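PDB 3K11: putative glycosyl hydrolase from Bacteroides thetaiotaomicron VPI-5482, which probably acts as a hydrolase of the glycoside hydrolase family 88 type, although its substrate is not established. Local coordinates for residues A[264-269]-A[373-378]. Numbering follows the deposited sequence.
Sequences WARANG and GTCVGT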
# COMPACT_ATOMS: atom_id res chain seq x y z
N TRP A 264 14.36 -1.48 4.44
CA TRP A 264 15.20 -0.53 3.72
C TRP A 264 15.75 -1.17 2.46
O TRP A 264 16.29 -2.29 2.48
CB TRP A 264 16.31 -0.02 4.65
CG TRP A 264 17.23 0.96 4.02
CD1 TRP A 264 16.88 2.02 3.26
CD2 TRP A 264 18.66 0.96 4.09
NE1 TRP A 264 17.98 2.70 2.86
CE2 TRP A 264 19.10 2.06 3.34
CE3 TRP A 264 19.58 0.18 4.76
CZ2 TRP A 264 20.45 2.40 3.22
CZ3 TRP A 264 20.93 0.48 4.59
CH2 TRP A 264 21.34 1.59 3.83
N ALA A 265 15.58 -0.50 1.33
CA ALA A 265 15.94 -1.07 0.01
C ALA A 265 17.37 -1.45 -0.17
O ALA A 265 17.65 -2.58 -0.61
CB ALA A 265 15.45 -0.13 -1.16
N ARG A 266 18.33 -0.59 0.21
CA ARG A 266 19.71 -0.99 -0.04
C ARG A 266 20.08 -2.24 0.75
O ARG A 266 20.64 -3.15 0.19
CB ARG A 266 20.70 0.12 0.23
CG ARG A 266 22.14 -0.39 0.02
CD ARG A 266 23.16 0.67 -0.29
NE ARG A 266 23.38 1.58 0.81
CZ ARG A 266 23.27 2.91 0.72
NH1 ARG A 266 22.94 3.52 -0.40
NH2 ARG A 266 23.55 3.63 1.81
N ALA A 267 19.72 -2.32 2.03
CA ALA A 267 20.08 -3.49 2.84
C ALA A 267 19.33 -4.71 2.33
O ALA A 267 19.85 -5.82 2.38
CB ALA A 267 19.82 -3.24 4.35
N ASN A 268 18.11 -4.54 1.81
CA ASN A 268 17.44 -5.66 1.17
C ASN A 268 18.20 -6.08 -0.06
O ASN A 268 18.36 -7.27 -0.33
CB ASN A 268 15.97 -5.32 0.85
CG ASN A 268 15.06 -5.78 1.97
OD1 ASN A 268 14.52 -6.91 1.91
ND2 ASN A 268 14.94 -4.96 3.05
N GLY A 269 18.80 -5.11 -0.76
CA GLY A 269 19.72 -5.44 -1.85
C GLY A 269 20.91 -6.24 -1.35
O GLY A 269 21.29 -7.25 -1.94
N GLY A 373 20.80 10.02 -7.31
CA GLY A 373 19.71 9.40 -6.56
C GLY A 373 20.09 8.29 -5.58
O GLY A 373 19.20 7.51 -5.18
N THR A 374 21.36 8.24 -5.17
CA THR A 374 21.83 7.23 -4.23
C THR A 374 21.76 7.74 -2.79
O THR A 374 22.30 8.79 -2.48
CB THR A 374 23.27 6.84 -4.48
OG1 THR A 374 23.36 6.25 -5.79
CG2 THR A 374 23.77 5.83 -3.43
N CYS A 375 21.13 6.95 -1.93
CA CYS A 375 21.03 7.19 -0.48
C CYS A 375 22.43 7.16 0.15
O CYS A 375 23.23 6.26 -0.11
CB CYS A 375 20.15 6.09 0.16
SG CYS A 375 20.01 6.20 1.94
N VAL A 376 22.74 8.15 0.97
CA VAL A 376 24.04 8.22 1.63
C VAL A 376 24.19 7.15 2.73
O VAL A 376 23.26 6.39 3.00
CB VAL A 376 24.27 9.64 2.24
CG1 VAL A 376 24.32 10.70 1.10
CG2 VAL A 376 23.23 9.93 3.34
N GLY A 377 25.36 7.06 3.35
CA GLY A 377 25.58 6.07 4.41
C GLY A 377 24.46 6.22 5.42
O GLY A 377 24.12 7.34 5.79
N THR A 378 23.90 5.10 5.85
CA THR A 378 22.62 5.07 6.65
C THR A 378 22.69 3.94 7.68
O THR A 378 22.95 2.77 7.34
CB THR A 378 21.43 4.88 5.70
OG1 THR A 378 21.28 6.07 4.92
CG2 THR A 378 20.12 4.59 6.48
O HOH W 1 24.89 2.66 4.37
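Arg266 and the backbone carbonyls of Cys375 and Val376 offer a worked example of how one guanidinium can hold an irregular loop against the first turn of a helix. The loop, between helices 347-362 and 384-388, forms no helix or strand here, and two successive carbonyls turn to the arginine side chain. Helix 265-281 probably belongs to the (alpha/alpha)6 barrel of glycoside hydrolase family 88, and the contact ties this loop to the helix's N-terminal end. NH1 of Arg266 donates to O of Cys375 at 2.8 Å, nearly straight at 160°, while NH2 reaches O of Val376 at 3.0 Å and adds a weak second bond to O of Cys375. Both acceptors lie close to the guanidinium plane. The chain, extended through chi1 and chi2, bends at chi3 (65°), which turns NE aside. Val376 O is gripped from opposite faces of its carbonyl plane, by Arg266 NH2 and by OG1 of Thr378 (2.8 Å).

The tight part is centred on Trp264, at the helix N-cap. Thr378 brings CB to 3.6 Å from CZ2 of Trp264 and lays CG2 over the six-membered ring in a CH-pi contact. Arg266 CB lies over the opposite face, and Cys375 SG comes up at the ring edge, 4.0 Å from CZ2. Trp264 CZ2 also lies 3.4 Å above one face of the Arg266 guanidinium, toward its rim. The looser side is wet: a water accepts from Arg266 NH2 and from Thr378 N, 4.3 Å apart.

An alanine at Arg266 would probably leave both carbonyls without these donors and the loop freer to shift. NH1 also bonds Ser327 and has a long, weak ion pair with Glu325. The chemistry thus implies a buried charge spread over neutral carbonyl oxygens, probably partly compensated by that acid.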